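Cytosolic IMP-GMP specific 5'-nucleotidase (Legionella pneumophila subsp. pneumophila, PDB 4OHF) probably removes the 5'-phosphate from nucleoside monophosphates such as IMP and GMP by hydrolysis in the cytosol, as a magnesium-dependent nucleotidase of the HAD superfamily. Local coordinates at residues Leu19-Tyr31 with Phe206-Leu220. Sequence-based numbering, arbitrary orientation.
Sequences LIGLDMDHTLIRY and FILTNSEYSYSKLLL. With MG (magnesium ion), chain J; PO4 (phosphate ion), chain H.
G21 and L22 pair with F206 and I207 as neighbouring parallel strands in the central sheet. Three backbone hydrogen bonds join the strands: F206 N to I20 O, L22 N to F206 O (2.7 Å), and L208 N to L22 O. The F206 side chain, with CG held between its own backbone N and carbonyl carbon (chi1 68°), reaches across to strand 19-22, where one ring face lies over G21 CA in a CH-pi contact, 3.3 Å from the ring centroid. L19 CB meets the same ring at its edge.

Beyond the strand ends the apolar contacts centre on M24. Its chain is extended through chi2 and bends at chi3 (76°), fitting as a knob among Y215, S216, L219 and L220 of helix 213-220; SD lies 4.0 Å from L220 CG. I29 CD1 and L28 CD2 add to this packing, both touching L220 CD2.

The polar contacts converge on the D25 carboxylate. S211 OG donates to OD2 and Y31 OH to OD1, both at lengths too short to be taken literally at this resolution, and Y31 OH in turn accepts from Y215 OH (2.6 Å). Each carboxylate oxygen thus has its own hydroxyl partner. K174 hydrogen-bonds to S211 OG and makes a cation-pi contact with the Y215 ring.

Both segments also hold a bound phosphate ion, probably from the crystallisation liquor: D25 N and T209 OG1 each donate to its O3 at 2.7 Å, and N210 N donates to O4. Magnesium is bound by both carboxylate oxygens of D23, the backbone O of D25, phosphate O2 and a water, with D303 completing the site. This is the HAD active site on a Rossmann-like sheet: the DxD motif after strand 19-22 meets the T209 loop after strand 204-208 around metal and phosphate.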
ATOM      1  N   LEU B  19       3.749 -11.216  34.765  1.00 44.85           N
ATOM      2  CA  LEU B  19       4.939 -10.401  34.591  1.00 42.45           C
ATOM      3  C   LEU B  19       4.583  -8.970  34.196  1.00 41.96           C
ATOM      4  O   LEU B  19       3.696  -8.740  33.370  1.00 41.19           O
ATOM      5  CB  LEU B  19       5.848 -11.009  33.522  1.00 41.64           C
ATOM      6  CG  LEU B  19       6.447 -12.389  33.794  1.00 42.21           C
ATOM      7  CD1 LEU B  19       6.013 -13.366  32.709  1.00 41.38           C
ATOM      8  CD2 LEU B  19       7.964 -12.285  33.819  1.00 41.50           C
ATOM      9  N   ILE B  20       5.267  -8.012  34.814  1.00 40.14           N
ATOM     10  CA  ILE B  20       5.081  -6.608  34.494  1.00 40.13           C
ATOM     11  C   ILE B  20       6.387  -6.068  33.896  1.00 39.86           C
ATOM     12  O   ILE B  20       7.407  -5.983  34.578  1.00 39.93           O
ATOM     13  CB  ILE B  20       4.722  -5.782  35.733  1.00 38.09           C
ATOM     14  CG1 ILE B  20       3.313  -6.126  36.195  1.00 37.15           C
ATOM     15  CG2 ILE B  20       4.779  -4.321  35.402  1.00 36.32           C
ATOM     16  CD1 ILE B  20       2.936  -5.473  37.495  1.00 33.31           C
ATOM     17  N   GLY B  21       6.340  -5.727  32.614  1.00 40.09           N
ATOM     18  CA  GLY B  21       7.504  -5.192  31.934  1.00 40.52           C
ATOM     19  C   GLY B  21       7.510  -3.682  32.031  1.00 39.67           C
ATOM     20  O   GLY B  21       6.537  -3.023  31.659  1.00 37.07           O
ATOM     21  N   LEU B  22       8.610  -3.133  32.534  1.00 38.67           N
ATOM     22  CA  LEU B  22       8.712  -1.689  32.694  1.00 38.46           C
ATOM     23  C   LEU B  22       9.726  -1.028  31.788  1.00 38.27           C
ATOM     24  O   LEU B  22      10.865  -1.470  31.682  1.00 40.16           O
ATOM     25  CB  LEU B  22       9.071  -1.325  34.142  1.00 36.37           C
ATOM     26  CG  LEU B  22       8.138  -1.792  35.262  1.00 38.00           C
ATOM     27  CD1 LEU B  22       8.768  -1.479  36.629  1.00 34.20           C
ATOM     28  CD2 LEU B  22       6.784  -1.116  35.114  1.00 33.93           C
ATOM     29  N   ASP B  23       9.285   0.043  31.144  1.00 38.75           N
ATOM     30  CA  ASP B  23      10.120   0.875  30.295  1.00 38.37           C
ATOM     31  C   ASP B  23      10.971   1.607  31.340  1.00 37.46           C
ATOM     32  O   ASP B  23      10.465   1.946  32.398  1.00 37.76           O
ATOM     33  CB  ASP B  23       9.199   1.838  29.537  1.00 42.42           C
ATOM     34  CG  ASP B  23       9.929   3.001  28.903  1.00 44.09           C
ATOM     35  OD1 ASP B  23      10.529   3.818  29.628  1.00 46.85           O
ATOM     36  OD2 ASP B  23       9.884   3.111  27.666  1.00 47.02           O
ATOM     37  N   MET B  24      12.250   1.843  31.078  1.00 37.65           N
ATOM     38  CA  MET B  24      13.080   2.524  32.077  1.00 36.97           C
ATOM     39  C   MET B  24      13.056   4.056  32.046  1.00 37.11           C
ATOM     40  O   MET B  24      12.535   4.690  32.965  1.00 38.42           O
ATOM     41  CB  MET B  24      14.532   2.051  31.997  1.00 34.42           C
ATOM     42  CG  MET B  24      15.437   2.788  32.954  1.00 36.41           C
ATOM     43  SD  MET B  24      17.184   2.277  32.930  1.00 42.97           S
ATOM     44  CE  MET B  24      17.759   3.039  31.429  1.00 39.51           C
ATOM     45  N   ASP B  25      13.625   4.657  31.008  1.00 36.79           N
ATOM     46  CA  ASP B  25      13.664   6.108  30.926  1.00 38.29           C
ATOM     47  C   ASP B  25      12.288   6.741  30.747  1.00 38.05           C
ATOM     48  O   ASP B  25      11.657   6.588  29.711  1.00 39.33           O
ATOM     49  CB  ASP B  25      14.610   6.544  29.802  1.00 41.27           C
ATOM     50  CG  ASP B  25      16.064   6.171  30.084  1.00 43.82           C
ATOM     51  OD1 ASP B  25      16.643   6.662  31.079  1.00 45.26           O
ATOM     52  OD2 ASP B  25      16.631   5.375  29.310  1.00 45.35           O
ATOM     53  N   HIS B  26      11.836   7.436  31.788  1.00 37.14           N
ATOM     54  CA  HIS B  26      10.546   8.139  31.849  1.00 36.12           C
ATOM     55  C   HIS B  26       9.376   7.320  32.383  1.00 36.92           C
ATOM     56  O   HIS B  26       8.289   7.863  32.577  1.00 37.76           O
ATOM     57  CB  HIS B  26      10.166   8.762  30.502  1.00 34.89           C
ATOM     58  CG  HIS B  26      11.177   9.735  29.985  1.00 38.06           C
ATOM     59  ND1 HIS B  26      12.112   9.403  29.026  1.00 40.03           N
ATOM     60  CD2 HIS B  26      11.440  11.018  30.334  1.00 39.93           C
ATOM     61  CE1 HIS B  26      12.908  10.436  28.810  1.00 38.39           C
ATOM     62  NE2 HIS B  26      12.521  11.429  29.589  1.00 38.15           N
ATOM     63  N   THR B  27       9.574   6.023  32.618  1.00 35.49           N
ATOM     64  CA  THR B  27       8.491   5.230  33.187  1.00 35.05           C
ATOM     65  C   THR B  27       8.936   4.834  34.588  1.00 36.05           C
ATOM     66  O   THR B  27       8.461   5.404  35.569  1.00 36.61           O
ATOM     67  CB  THR B  27       8.159   3.976  32.340  1.00 34.88           C
ATOM     68  OG1 THR B  27       7.678   4.383  31.057  1.00 29.69           O
ATOM     69  CG2 THR B  27       7.075   3.142  33.016  1.00 29.99           C
ATOM     70  N   LEU B  28       9.862   3.883  34.683  1.00 37.20           N
ATOM     71  CA  LEU B  28      10.381   3.434  35.979  1.00 38.56           C
ATOM     72  C   LEU B  28      11.220   4.508  36.648  1.00 40.37           C
ATOM     73  O   LEU B  28      11.167   4.673  37.863  1.00 40.71           O
ATOM     74  CB  LEU B  28      11.242   2.181  35.821  1.00 37.52           C
ATOM     75  CG  LEU B  28      12.039   1.722  37.046  1.00 37.49           C
ATOM     76  CD1 LEU B  28      11.116   1.416  38.228  1.00 37.28           C
ATOM     77  CD2 LEU B  28      12.829   0.489  36.658  1.00 38.31           C
ATOM     78  N   ILE B  29      12.018   5.216  35.855  1.00 40.30           N
ATOM     79  CA  ILE B  29      12.862   6.282  36.377  1.00 41.16           C
ATOM     80  C   ILE B  29      12.350   7.636  35.889  1.00 41.62           C
ATOM     81  O   ILE B  29      12.297   7.898  34.692  1.00 41.31           O
ATOM     82  CB  ILE B  29      14.311   6.066  35.935  1.00 41.68           C
ATOM     83  CG1 ILE B  29      14.859   4.832  36.652  1.00 43.34           C
ATOM     84  CG2 ILE B  29      15.157   7.289  36.242  1.00 40.13           C
ATOM     85  CD1 ILE B  29      16.256   4.431  36.223  1.00 46.37           C
ATOM     86  N   ARG B  30      11.967   8.500  36.819  1.00 42.80           N
ATOM     87  CA  ARG B  30      11.432   9.808  36.435  1.00 45.60           C
ATOM     88  C   ARG B  30      12.482  10.876  36.107  1.00 45.19           C
ATOM     89  O   ARG B  30      13.540  10.957  36.734  1.00 43.29           O
ATOM     90  CB  ARG B  30      10.480  10.319  37.525  1.00 46.88           C
ATOM     91  CG  ARG B  30       9.030  10.452  37.070  1.00 50.20           C
ATOM     92  CD  ARG B  30       8.056   9.746  37.988  1.00 48.96           C
ATOM     93  NE  ARG B  30       8.097  10.246  39.364  1.00 53.06           N
ATOM     94  CZ  ARG B  30       7.821  11.492  39.742  1.00 51.88           C
ATOM     95  NH1 ARG B  30       7.473  12.406  38.846  1.00 51.19           N
ATOM     96  NH2 ARG B  30       7.901  11.820  41.027  1.00 52.48           N
ATOM     97  N   TYR B  31      12.178  11.681  35.095  1.00 45.99           N
ATOM     98  CA  TYR B  31      13.054  12.764  34.667  1.00 46.04           C
ATOM     99  C   TYR B  31      12.354  14.101  34.806  1.00 45.82           C
ATOM    100  O   TYR B  31      11.130  14.189  34.722  1.00 45.52           O
ATOM    101  CB  TYR B  31      13.455  12.603  33.197  1.00 46.42           C
ATOM    102  CG  TYR B  31      14.527  11.574  32.927  1.00 46.54           C
ATOM    103  CD1 TYR B  31      15.870  11.936  32.890  1.00 46.59           C
ATOM    104  CD2 TYR B  31      14.195  10.243  32.675  1.00 45.55           C
ATOM    105  CE1 TYR B  31      16.859  11.001  32.603  1.00 46.61           C
ATOM    106  CE2 TYR B  31      15.171   9.305  32.391  1.00 46.57           C
ATOM    107  CZ  TYR B  31      16.504   9.692  32.357  1.00 46.90           C
ATOM    108  OH  TYR B  31      17.483   8.766  32.086  1.00 47.23           O
ATOM    109  N   PHE B 206      10.180  -6.949  35.209  1.00 41.41           N
ATOM    110  CA  PHE B 206      11.346  -6.870  34.340  1.00 39.99           C
ATOM    111  C   PHE B 206      11.449  -5.505  33.671  1.00 40.63           C
ATOM    112  O   PHE B 206      10.444  -4.817  33.470  1.00 42.28           O
ATOM    113  CB  PHE B 206      11.334  -8.007  33.290  1.00 36.84           C
ATOM    114  CG  PHE B 206      10.243  -7.904  32.244  1.00 34.25           C
ATOM    115  CD1 PHE B 206      10.490  -7.285  31.008  1.00 32.87           C
ATOM    116  CD2 PHE B 206       9.003  -8.517  32.445  1.00 32.83           C
ATOM    117  CE1 PHE B 206       9.519  -7.291  29.988  1.00 29.40           C
ATOM    118  CE2 PHE B 206       8.024  -8.526  31.430  1.00 32.26           C
ATOM    119  CZ  PHE B 206       8.289  -7.913  30.198  1.00 31.11           C
ATOM    120  N   ILE B 207      12.676  -5.109  33.350  1.00 39.45           N
ATOM    121  CA  ILE B 207      12.936  -3.851  32.687  1.00 39.27           C
ATOM    122  C   ILE B 207      13.097  -4.094  31.192  1.00 40.10           C
ATOM    123  O   ILE B 207      13.716  -5.074  30.778  1.00 41.53           O
ATOM    124  CB  ILE B 207      14.220  -3.204  33.235  1.00 40.10           C
ATOM    125  CG1 ILE B 207      13.997  -2.791  34.688  1.00 40.38           C
ATOM    126  CG2 ILE B 207      14.614  -1.986  32.389  1.00 38.95           C
ATOM    127  CD1 ILE B 207      15.202  -2.188  35.334  1.00 40.60           C
ATOM    128  N   LEU B 208      12.534  -3.209  30.381  1.00 38.51           N
ATOM    129  CA  LEU B 208      12.642  -3.336  28.927  1.00 39.37           C
ATOM    130  C   LEU B 208      12.950  -1.920  28.434  1.00 40.38           C
ATOM    131  O   LEU B 208      12.038  -1.124  28.176  1.00 38.25           O
ATOM    132  CB  LEU B 208      11.318  -3.845  28.340  1.00 39.21           C
ATOM    133  CG  LEU B 208      11.229  -4.149  26.845  1.00 37.75           C
ATOM    134  CD1 LEU B 208      12.160  -5.309  26.500  1.00 37.35           C
ATOM    135  CD2 LEU B 208       9.791  -4.501  26.475  1.00 37.97           C
ATOM    136  N   THR B 209      14.244  -1.619  28.319  1.00 39.76           N
ATOM    137  CA  THR B 209      14.701  -0.295  27.913  1.00 38.82           C
ATOM    138  C   THR B 209      15.441  -0.231  26.587  1.00 39.91           C
ATOM    139  O   THR B 209      16.040  -1.200  26.138  1.00 42.85           O
ATOM    140  CB  THR B 209      15.644   0.302  28.979  1.00 38.96           C
ATOM    141  OG1 THR B 209      16.233   1.500  28.477  1.00 37.44           O
ATOM    142  CG2 THR B 209      16.771  -0.674  29.319  1.00 36.99           C
ATOM    143  N   ASN B 210      15.424   0.930  25.960  1.00 41.09           N
ATOM    144  CA  ASN B 210      16.139   1.097  24.705  1.00 42.24           C
ATOM    145  C   ASN B 210      17.570   1.596  24.982  1.00 42.44           C
ATOM    146  O   ASN B 210      18.369   1.723  24.065  1.00 43.44           O
ATOM    147  CB  ASN B 210      15.389   2.077  23.794  1.00 41.89           C
ATOM    148  CG  ASN B 210      14.422   1.380  22.851  1.00 42.23           C
ATOM    149  OD1 ASN B 210      14.041   0.231  23.062  1.00 46.81           O
ATOM    150  ND2 ASN B 210      14.015   2.078  21.808  1.00 42.40           N
ATOM    151  N   SER B 211      17.878   1.877  26.250  1.00 42.73           N
ATOM    152  CA  SER B 211      19.204   2.356  26.656  1.00 42.98           C
ATOM    153  C   SER B 211      20.101   1.154  26.817  1.00 44.49           C
ATOM    154  O   SER B 211      19.614   0.050  27.067  1.00 45.28           O
ATOM    155  CB  SER B 211      19.137   3.084  28.001  1.00 42.83           C
ATOM    156  OG  SER B 211      18.322   4.240  27.914  1.00 45.84           O
ATOM    157  N   GLU B 212      21.408   1.354  26.682  1.00 45.91           N
ATOM    158  CA  GLU B 212      22.331   0.243  26.837  1.00 48.23           C
ATOM    159  C   GLU B 212      22.563  -0.060  28.313  1.00 47.50           C
ATOM    160  O   GLU B 212      22.262   0.759  29.190  1.00 47.13           O
ATOM    161  CB  GLU B 212      23.643   0.521  26.104  1.00 51.82           C
ATOM    162  CG  GLU B 212      24.443   1.693  26.594  1.00 57.03           C
ATOM    163  CD  GLU B 212      25.510   2.095  25.592  1.00 61.58           C
ATOM    164  OE1 GLU B 212      26.219   1.201  25.062  1.00 62.06           O
ATOM    165  OE2 GLU B 212      25.637   3.310  25.333  1.00 64.41           O
ATOM    166  N   TYR B 213      23.082  -1.249  28.585  1.00 47.12           N
ATOM    167  CA  TYR B 213      23.287  -1.682  29.958  1.00 46.64           C
ATOM    168  C   TYR B 213      24.203  -0.817  30.813  1.00 46.68           C
ATOM    169  O   TYR B 213      23.894  -0.546  31.975  1.00 46.59           O
ATOM    170  CB  TYR B 213      23.781  -3.125  29.975  1.00 46.02           C
ATOM    171  CG  TYR B 213      23.945  -3.704  31.368  1.00 48.24           C
ATOM    172  CD1 TYR B 213      22.869  -3.763  32.258  1.00 46.61           C
ATOM    173  CD2 TYR B 213      25.172  -4.212  31.785  1.00 47.43           C
ATOM    174  CE1 TYR B 213      23.014  -4.309  33.513  1.00 49.58           C
ATOM    175  CE2 TYR B 213      25.327  -4.763  33.046  1.00 49.41           C
ATOM    176  CZ  TYR B 213      24.255  -4.807  33.905  1.00 50.65           C
ATOM    177  OH  TYR B 213      24.445  -5.298  35.176  1.00 54.91           O
ATOM    178  N   SER B 214      25.330  -0.391  30.259  1.00 46.79           N
ATOM    179  CA  SER B 214      26.258   0.433  31.029  1.00 48.22           C
ATOM    180  C   SER B 214      25.537   1.650  31.617  1.00 47.62           C
ATOM    181  O   SER B 214      25.779   2.039  32.760  1.00 46.50           O
ATOM    182  CB  SER B 214      27.430   0.885  30.147  1.00 49.21           C
ATOM    183  OG  SER B 214      26.998   1.705  29.068  1.00 53.98           O
ATOM    184  N   TYR B 215      24.633   2.228  30.831  1.00 48.15           N
ATOM    185  CA  TYR B 215      23.866   3.398  31.250  1.00 47.69           C
ATOM    186  C   TYR B 215      22.742   3.023  32.211  1.00 46.28           C
ATOM    187  O   TYR B 215      22.473   3.751  33.163  1.00 46.30           O
ATOM    188  CB  TYR B 215      23.285   4.101  30.020  1.00 48.07           C
ATOM    189  CG  TYR B 215      22.406   5.287  30.332  1.00 50.05           C
ATOM    190  CD1 TYR B 215      22.952   6.518  30.679  1.00 48.74           C
ATOM    191  CD2 TYR B 215      21.021   5.176  30.269  1.00 50.11           C
ATOM    192  CE1 TYR B 215      22.137   7.612  30.950  1.00 50.10           C
ATOM    193  CE2 TYR B 215      20.200   6.262  30.540  1.00 51.94           C
ATOM    194  CZ  TYR B 215      20.764   7.480  30.880  1.00 51.81           C
ATOM    195  OH  TYR B 215      19.944   8.556  31.157  1.00 50.86           O
ATOM    196  N   SER B 216      22.097   1.888  31.966  1.00 44.35           N
ATOM    197  CA  SER B 216      21.004   1.440  32.818  1.00 45.37           C
ATOM    198  C   SER B 216      21.471   1.044  34.196  1.00 46.27           C
ATOM    199  O   SER B 216      20.760   1.237  35.176  1.00 47.07           O
ATOM    200  CB  SER B 216      20.288   0.240  32.199  1.00 43.30           C
ATOM    201  OG  SER B 216      19.853   0.551  30.895  1.00 46.96           O
ATOM    202  N   LYS B 217      22.661   0.466  34.268  1.00 49.04           N
ATOM    203  CA  LYS B 217      23.212   0.029  35.544  1.00 51.55           C
ATOM    204  C   LYS B 217      23.473   1.233  36.430  1.00 51.56           C
ATOM    205  O   LYS B 217      23.220   1.190  37.633  1.00 52.33           O
ATOM    206  CB  LYS B 217      24.510  -0.763  35.320  1.00 53.15           C
ATOM    207  CG  LYS B 217      24.894  -1.646  36.499  1.00 57.50           C
ATOM    208  CD  LYS B 217      26.012  -2.632  36.166  1.00 60.47           C
ATOM    209  CE  LYS B 217      27.347  -1.930  35.974  1.00 62.57           C
ATOM    210  NZ  LYS B 217      28.467  -2.904  35.816  1.00 63.01           N
ATOM    211  N   LEU B 218      23.965   2.310  35.819  1.00 51.96           N
ATOM    212  CA  LEU B 218      24.261   3.552  36.527  1.00 52.87           C
ATOM    213  C   LEU B 218      22.975   4.200  37.044  1.00 53.67           C
ATOM    214  O   LEU B 218      22.810   4.446  38.248  1.00 52.86           O
ATOM    215  CB  LEU B 218      24.934   4.527  35.583  1.00 52.91           C
ATOM    216  CG  LEU B 218      25.945   5.509  36.152  1.00 57.35           C
ATOM    217  CD1 LEU B 218      26.080   6.630  35.132  1.00 59.54           C
ATOM    218  CD2 LEU B 218      25.534   6.054  37.505  1.00 55.45           C
ATOM    219  N   LEU B 219      22.062   4.472  36.117  1.00 53.45           N
ATOM    220  CA  LEU B 219      20.803   5.119  36.439  1.00 53.56           C
ATOM    221  C   LEU B 219      19.921   4.341  37.421  1.00 52.82           C
ATOM    222  O   LEU B 219      19.316   4.926  38.321  1.00 51.01           O
ATOM    223  CB  LEU B 219      20.028   5.385  35.154  1.00 54.99           C
ATOM    224  CG  LEU B 219      19.005   6.516  35.255  1.00 56.87           C
ATOM    225  CD1 LEU B 219      19.725   7.855  35.211  1.00 56.61           C
ATOM    226  CD2 LEU B 219      18.025   6.416  34.102  1.00 60.63           C
ATOM    227  N   LEU B 220      19.835   3.027  37.250  1.00 51.77           N
ATOM    228  CA  LEU B 220      19.014   2.223  38.143  1.00 52.26           C
ATOM    229  C   LEU B 220      19.564   2.291  39.550  1.00 53.36           C
ATOM    230  O   LEU B 220      18.812   2.414  40.517  1.00 54.25           O
ATOM    231  CB  LEU B 220      18.956   0.770  37.671  1.00 51.95           C
ATOM    232  CG  LEU B 220      18.053   0.514  36.459  1.00 51.56           C
ATOM    233  CD1 LEU B 220      18.183  -0.927  36.001  1.00 51.51           C
ATOM    234  CD2 LEU B 220      16.622   0.822  36.827  1.00 49.90           C
TER
HETATM  235 MG    MG J 503      10.673   5.466  28.176  1.00 44.78          MG
HETATM  236  P   PO4 H 501      13.661   3.529  27.550  1.00 42.93           P
HETATM  237  O1  PO4 H 501      14.873   4.178  26.980  1.00 41.46           O
HETATM  238  O2  PO4 H 501      12.574   4.520  27.687  1.00 42.08           O
HETATM  239  O3  PO4 H 501      13.985   2.966  28.890  1.00 38.19           O
HETATM  240  O4  PO4 H 501      13.209   2.448  26.639  1.00 45.64           O
HETATM  241  O   HOH W   1      11.202   6.143  26.280  1.00 61.37           O